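Dye type peroxidase A (Streptomyces lividans 1326, PDB 6GZW) is a haem-containing dye-decolourising peroxidase that uses hydrogen peroxide to drive the oxidation of dyes and other reducing substrates. Local coordinates at the interface of chains A and B. Coordinates in Å, arbitrary orientation; residue numbers count along the deposited sequence, not the author numbering. Chains: chain A/B, Dye type peroxidase A.

Contact 1: the interface of chains A and B. Residues chain A 71, 73, 139; chain B 177-180, 234.
B:Leu178 presses both of its methyl groups against one face of the A:Phe139 ring, and this is the tight part of the contact. CD1 lies over the ring centre, 4.0 Å above the plane, while CD2 lies on the same side, out beyond the rim, 3.6 Å from A:Phe139 CD2. The two side chains meet at about a right angle. On A:Phe139, CG is anti to the backbone N (chi1 -178°), which carries the ring away from helix 135-149 towards the partner. A:Val73 closes in beside this pair, its CG2 methyl 3.4 Å from the carbonyl O of B:Leu178 and its CG1 near the CD2 methyl of the same leucine. B:Gly180, the first glycine of the GXXDG motif typical of dye-decolourising peroxidases, brings its CA to 3.2 Å from the carbonyl O of A:Thr71. Towards B:Glu234 the contact thins to one methyl: the extended acidic chain crosses A:Thr71 at a slant, with B:Glu234 OE2 3.7 Å from A:Thr71 CG2. The threonine hydroxyl serves its own loop instead: A:Thr71 OG1 accepts a hydrogen bond from the backbone N of A:Val73 at 3.3 Å, 164° at the hydrogen.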
loop_
_atom_site.group_PDB
_atom_site.type_symbol
_atom_site.label_atom_id
_atom_site.label_comp_id
_atom_site.label_asym_id
_atom_site.label_seq_id
_atom_site.Cartn_x
_atom_site.Cartn_y
_atom_site.Cartn_z
ATOM N N THR A 71 7.726 12.558 -14.159
ATOM C CA THR A 71 6.692 13.233 -13.376
ATOM C C THR A 71 7.212 13.867 -12.090
ATOM O O THR A 71 6.443 14.580 -11.404
ATOM C CB THR A 71 5.615 12.217 -12.961
ATOM O OG1 THR A 71 6.232 11.217 -12.130
ATOM C CG2 THR A 71 4.939 11.598 -14.207
ATOM N N VAL A 73 7.687 12.276 -9.366
ATOM C CA VAL A 73 7.113 11.577 -8.205
ATOM C C VAL A 73 8.207 10.874 -7.371
ATOM O O VAL A 73 8.113 10.839 -6.145
ATOM C CB VAL A 73 5.986 10.591 -8.616
ATOM C CG1 VAL A 73 5.544 9.692 -7.460
ATOM C CG2 VAL A 73 4.790 11.349 -9.159
ATOM N N PHE A 139 5.256 3.567 -7.273
ATOM C CA PHE A 139 4.167 4.136 -8.073
ATOM C C PHE A 139 4.703 4.804 -9.348
ATOM O O PHE A 139 4.196 4.607 -10.453
ATOM C CB PHE A 139 3.349 5.150 -7.308
ATOM C CG PHE A 139 2.211 5.683 -8.126
ATOM C CD1 PHE A 139 1.050 4.946 -8.274
ATOM C CD2 PHE A 139 2.353 6.857 -8.870
ATOM C CE1 PHE A 139 0.028 5.363 -9.122
ATOM C CE2 PHE A 139 1.341 7.275 -9.713
ATOM C CZ PHE A 139 0.164 6.563 -9.828
ATOM N N ASN B 177 3.768 14.342 -3.683
ATOM C CA ASN B 177 2.478 13.743 -4.004
ATOM C C ASN B 177 2.589 13.174 -5.407
ATOM O O ASN B 177 3.657 13.291 -6.058
ATOM C CB ASN B 177 1.325 14.761 -3.800
ATOM C CG ASN B 177 1.400 15.930 -4.759
ATOM O OD1 ASN B 177 1.891 15.779 -5.880
ATOM N ND2 ASN B 177 0.904 17.106 -4.331
ATOM N N LEU B 178 1.503 12.577 -5.897
ATOM C CA LEU B 178 1.528 11.851 -7.174
ATOM C C LEU B 178 1.469 12.783 -8.403
ATOM O O LEU B 178 1.556 12.313 -9.530
ATOM C CB LEU B 178 0.453 10.763 -7.214
ATOM C CG LEU B 178 0.507 9.702 -6.110
ATOM C CD1 LEU B 178 -0.593 8.650 -6.344
ATOM C CD2 LEU B 178 1.870 9.048 -6.056
ATOM N N MET B 179 1.269 14.080 -8.178
ATOM C CA MET B 179 1.516 15.097 -9.189
ATOM C C MET B 179 3.002 15.458 -9.300
ATOM O O MET B 179 3.372 16.235 -10.180
ATOM C CB MET B 179 0.655 16.349 -8.910
ATOM C CG MET B 179 -0.755 16.172 -9.462
ATOM S SD MET B 179 -1.882 17.501 -8.967
ATOM C CE MET B 179 -3.182 17.338 -10.172
ATOM N N GLY B 180 3.857 14.902 -8.449
ATOM C CA GLY B 180 5.258 15.251 -8.458
ATOM C C GLY B 180 5.611 16.503 -7.683
ATOM O O GLY B 180 6.772 16.871 -7.611
ATOM N N GLU B 234 -0.380 15.162 -16.772
ATOM C CA GLU B 234 0.924 14.729 -17.231
ATOM C C GLU B 234 1.253 15.095 -18.684
ATOM O O GLU B 234 2.390 14.892 -19.115
ATOM C CB GLU B 234 1.131 13.241 -16.908
ATOM C CG GLU B 234 1.354 13.050 -15.410
ATOM C CD GLU B 234 1.208 11.628 -14.911
ATOM O OE1 GLU B 234 1.078 10.683 -15.727
ATOM O OE2 GLU B 234 1.241 11.485 -13.677
#

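Contact 2: the interface of chains A and B. Residues chain A 72-73, 75-76; chain B 164, 173, 176, 250.
The segment of chain B leading into the GXXDG motif of dye-decolourising peroxidases supplies B:Arg176, which reaches into loop 72-76 of chain A and forms a salt bridge with A:Asp76. Its CG is anti to the carbonyl carbon (chi1 -67°), and the extended chain carries the guanidinium there. B:Arg176 NH2 donates to the carboxylate OD2 of A:Asp76 at 2.9 Å, almost straight at 168°. OD2 lies in the guanidinium plane and is met on its syn side, 30° out of the carboxylate plane. The same NH2 donates, from well above the carbonyl plane, to B:Ser250 O at 3.0 Å, and the two in-plane acceptors help to fix the guanidinium's rotation. NE adds weak hydrogen bonds to A:Arg75 O and A:Asp76 OD2. One guanidinium face carries A:Arg75 CB, 3.7 Å above the plane and towards the rim. An alanine in place of B:Arg176 would remove this grip and is likely to leave the A:Asp76 carboxylate without its cationic mate. A:Arg75, also extended, lays its guanidinium face on B:Ser250 CA, while NH1 forms a salt bridge to A:Asp72 OD1 at 3.0 Å. B:Met173 CE packs 3.7 Å from A:Asp76 CG. B:Arg164 NH2 joins through water 1 to the carbonyls of A:Val73 and A:Arg75, and through water 2 to A:Asp76 OD2.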
loop_
_atom_site.group_PDB
_atom_site.type_symbol
_atom_site.label_atom_id
_atom_site.label_comp_id
_atom_site.label_asym_id
_atom_site.label_seq_id
_atom_site.Cartn_x
_atom_site.Cartn_y
_atom_site.Cartn_z
ATOM N N ASP A 72 8.465 13.604 -11.723
ATOM C CA ASP A 72 9.084 14.017 -10.461
ATOM C C ASP A 72 8.566 13.269 -9.206
ATOM O O ASP A 72 9.016 13.583 -8.118
ATOM C CB ASP A 72 8.967 15.526 -10.205
ATOM C CG ASP A 72 9.694 16.330 -11.245
ATOM O OD1 ASP A 72 10.899 16.104 -11.417
ATOM O OD2 ASP A 72 9.069 17.228 -11.827
ATOM N N VAL A 73 7.687 12.276 -9.366
ATOM C CA VAL A 73 7.113 11.577 -8.205
ATOM C C VAL A 73 8.207 10.874 -7.371
ATOM O O VAL A 73 8.113 10.839 -6.145
ATOM C CB VAL A 73 5.986 10.591 -8.616
ATOM C CG1 VAL A 73 5.544 9.692 -7.460
ATOM C CG2 VAL A 73 4.790 11.349 -9.159
ATOM N N ARG A 75 11.414 11.799 -7.364
ATOM C CA ARG A 75 12.535 12.668 -7.254
ATOM C C ARG A 75 12.975 12.773 -5.783
ATOM O O ARG A 75 12.124 12.810 -4.856
ATOM C CB ARG A 75 12.175 14.027 -7.877
ATOM C CG ARG A 75 13.327 14.975 -8.005
ATOM C CD ARG A 75 12.897 16.170 -8.808
ATOM N NE ARG A 75 14.019 17.056 -9.032
ATOM C CZ ARG A 75 14.180 17.847 -10.088
ATOM N NH1 ARG A 75 13.312 17.856 -11.105
ATOM N NH2 ARG A 75 15.263 18.628 -10.143
ATOM N N ASP A 76 14.309 12.787 -5.617
ATOM C CA ASP A 76 15.049 12.859 -4.346
ATOM C C ASP A 76 15.207 11.513 -3.640
ATOM O O ASP A 76 16.052 11.393 -2.742
ATOM C CB ASP A 76 14.487 13.884 -3.372
ATOM C CG ASP A 76 14.391 15.300 -3.983
ATOM O OD1 ASP A 76 15.409 15.798 -4.562
ATOM O OD2 ASP A 76 13.291 15.890 -3.902
ATOM N N ARG B 164 5.877 8.295 1.212
ATOM C CA ARG B 164 7.311 8.002 1.244
ATOM C C ARG B 164 7.665 7.305 2.569
ATOM O O ARG B 164 7.095 7.614 3.626
ATOM C CB ARG B 164 8.113 9.303 1.130
ATOM C CG ARG B 164 9.610 9.158 1.323
ATOM C CD ARG B 164 10.278 10.522 1.233
ATOM N NE ARG B 164 10.204 11.058 -0.115
ATOM C CZ ARG B 164 10.390 12.342 -0.421
ATOM N NH1 ARG B 164 10.667 13.243 0.519
ATOM N NH2 ARG B 164 10.270 12.730 -1.674
ATOM N N MET B 173 13.291 15.063 4.194
ATOM C CA MET B 173 12.784 16.256 3.523
ATOM C C MET B 173 11.302 16.183 3.282
ATOM O O MET B 173 10.680 15.139 3.420
ATOM C CB MET B 173 13.551 16.548 2.228
ATOM C CG MET B 173 13.548 15.462 1.184
ATOM S SD MET B 173 14.950 15.562 0.040
ATOM C CE MET B 173 14.603 17.151 -0.735
ATOM N N ARG B 176 6.527 14.250 -1.333
ATOM C CA ARG B 176 5.910 14.550 -2.620
ATOM C C ARG B 176 4.554 13.857 -2.734
ATOM O O ARG B 176 4.210 12.938 -1.949
ATOM C CB ARG B 176 6.814 14.163 -3.794
ATOM C CG ARG B 176 8.072 14.988 -3.884
ATOM C CD ARG B 176 8.891 14.616 -5.100
ATOM N NE ARG B 176 10.112 15.437 -5.111
ATOM C CZ ARG B 176 10.257 16.588 -5.755
ATOM N NH1 ARG B 176 9.331 17.055 -6.578
ATOM N NH2 ARG B 176 11.384 17.267 -5.615
ATOM N N SER B 250 11.101 21.159 -8.725
ATOM C CA SER B 250 12.446 20.683 -8.352
ATOM C C SER B 250 12.657 20.647 -6.843
ATOM O O SER B 250 13.125 19.639 -6.282
ATOM C CB SER B 250 13.530 21.543 -9.020
ATOM O OG SER B 250 13.467 22.884 -8.561
HETATM O O HOH W 1 10.020 11.047 -4.114
HETATM O O HOH W 2 11.468 15.179 -2.284
HETATM O O HOH W 3 14.743 18.739 -3.957
#

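Contact 3: the interface of chains A and B. Residues chain A 139, 142, 158, 160; chain B 307, 309-310, 318.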
loop_
_atom_site.group_PDB
_atom_site.type_symbol
_atom_site.label_atom_id
_atom_site.label_comp_id
_atom_site.label_asym_id
_atom_site.label_seq_id
_atom_site.Cartn_x
_atom_site.Cartn_y
_atom_site.Cartn_z
ATOM N N PHE A 139 5.256 3.567 -7.273
ATOM C CA PHE A 139 4.167 4.136 -8.073
ATOM C C PHE A 139 4.703 4.804 -9.348
ATOM O O PHE A 139 4.196 4.607 -10.453
ATOM C CB PHE A 139 3.349 5.150 -7.308
ATOM C CG PHE A 139 2.211 5.683 -8.126
ATOM C CD1 PHE A 139 1.050 4.946 -8.274
ATOM C CD2 PHE A 139 2.353 6.857 -8.870
ATOM C CE1 PHE A 139 0.028 5.363 -9.122
ATOM C CE2 PHE A 139 1.341 7.275 -9.713
ATOM C CZ PHE A 139 0.164 6.563 -9.828
ATOM N N LEU A 142 5.391 2.092 -11.806
ATOM C CA LEU A 142 4.128 1.593 -12.378
ATOM C C LEU A 142 3.565 2.538 -13.430
ATOM O O LEU A 142 3.192 2.134 -14.532
ATOM C CB LEU A 142 3.078 1.395 -11.279
ATOM C CG LEU A 142 1.650 1.052 -11.738
ATOM C CD1 LEU A 142 1.567 -0.251 -12.523
ATOM C CD2 LEU A 142 0.706 1.049 -10.560
ATOM N N GLN A 158 -4.607 -4.990 -12.819
ATOM C CA GLN A 158 -3.513 -4.457 -12.007
ATOM C C GLN A 158 -3.849 -4.633 -10.548
ATOM O O GLN A 158 -5.019 -4.377 -10.129
ATOM C CB GLN A 158 -3.239 -2.991 -12.351
ATOM C CG GLN A 158 -1.937 -2.431 -11.752
ATOM C CD GLN A 158 -2.144 -1.788 -10.403
ATOM O OE1 GLN A 158 -2.928 -0.871 -10.291
ATOM N NE2 GLN A 158 -1.398 -2.220 -9.398
ATOM N N ASN A 160 -2.232 -4.269 -6.375
ATOM C CA ASN A 160 -1.265 -3.730 -5.446
ATOM C C ASN A 160 -0.972 -4.716 -4.336
ATOM O O ASN A 160 -1.871 -5.393 -3.860
ATOM C CB ASN A 160 -1.813 -2.505 -4.725
ATOM C CG ASN A 160 -2.150 -1.362 -5.658
ATOM O OD1 ASN A 160 -1.531 -1.194 -6.738
ATOM N ND2 ASN A 160 -3.136 -0.532 -5.225
ATOM N N HIS B 307 -3.602 4.876 -4.655
ATOM C CA HIS B 307 -3.770 4.316 -5.966
ATOM C C HIS B 307 -4.520 2.991 -5.845
ATOM O O HIS B 307 -4.005 2.072 -5.215
ATOM C CB HIS B 307 -2.438 4.088 -6.682
ATOM C CG HIS B 307 -2.624 3.367 -7.976
ATOM N ND1 HIS B 307 -3.273 3.935 -9.047
ATOM C CD2 HIS B 307 -2.355 2.085 -8.330
ATOM C CE1 HIS B 307 -3.343 3.050 -10.030
ATOM N NE2 HIS B 307 -2.807 1.912 -9.610
ATOM N N GLY B 309 -6.106 1.315 -8.734
ATOM C CA GLY B 309 -6.238 0.611 -9.995
ATOM C C GLY B 309 -6.524 1.497 -11.157
ATOM O O GLY B 309 -6.456 2.740 -11.066
ATOM N N PHE B 310 -6.865 0.842 -12.266
ATOM C CA PHE B 310 -7.196 1.507 -13.502
ATOM C C PHE B 310 -8.572 1.045 -13.969
ATOM O O PHE B 310 -8.905 -0.135 -13.823
ATOM C CB PHE B 310 -6.173 1.164 -14.573
ATOM C CG PHE B 310 -4.770 1.609 -14.252
ATOM C CD1 PHE B 310 -3.913 0.803 -13.518
ATOM C CD2 PHE B 310 -4.313 2.845 -14.698
ATOM C CE1 PHE B 310 -2.636 1.224 -13.238
ATOM C CE2 PHE B 310 -3.029 3.261 -14.433
ATOM C CZ PHE B 310 -2.193 2.458 -13.705
ATOM N N ALA B 318 -6.319 7.295 -8.682
ATOM C CA ALA B 318 -5.156 7.681 -7.885
ATOM C C ALA B 318 -5.291 9.122 -7.512
ATOM O O ALA B 318 -5.884 9.897 -8.255
ATOM C CB ALA B 318 -3.882 7.465 -8.668
#
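B:His307 is held at both its ring and its backbone by polar side chains of chain A. Its imidazole NE2 donates to the amide OE1 of A:Gln158 at 2.9 Å, arriving from above the carbonyl plane, and the amide and ring planes are turned 25° apart. The carbonyl O of B:His307 in turn accepts from A:Asn160 ND2 at 2.7 Å, in a bent bond of 130°. Apolar contacts steady the imidazole. A:Phe139 directs its CE1 edge at the ring, 3.5 Å from B:His307 CG, in an edge-to-face arrangement. The A:Leu142 CD2 methyl comes up to NE2 at 3.7 Å. B:Phe310 brings CE1 to 3.6 Å from A:Gln158 OE1, its ring turned nearly perpendicular to the amide, and B:His307 CE1 lies over one face of that ring, towards the rim. In the second shell, A:Gln158 NE2 donates to A:Asn160 OD1 at 2.9 Å. This bond orients both amides, so that OE1 is turned to the imidazole and ND2 to the carbonyl; the bend at chi2 (-92°) of A:Gln158 turns its amide towards B:His307. In the fold, A:Gln158 and A:Asn160 are alternate residues of strand 153-162, A:Phe139 and A:Leu142 project from helix 135-149, and B:His307 to B:Phe310 end strand 304-310 of the partner.

Contacts 1 and 2 lie about 8 Å apart between the centres of their C-alpha atoms and share A:Val73, so the 71-76 loop of chain A serves both. Contacts 1 and 3 are about 13 Å apart and share A:Phe139, whose ring in helix 135-149 touches the partner in both. Contacts 2 and 3, about 18 Å apart, mark the far ends of this run. Two-fold symmetry repeats all three with the chains exchanged. Segment 173-180 of chain B, which serves contacts 1 and 2, reaches the first glycine of the GXXDG haem-pocket motif in contact 1, so pairing may steady that region, although the structure alone does not establish a dimer in solution.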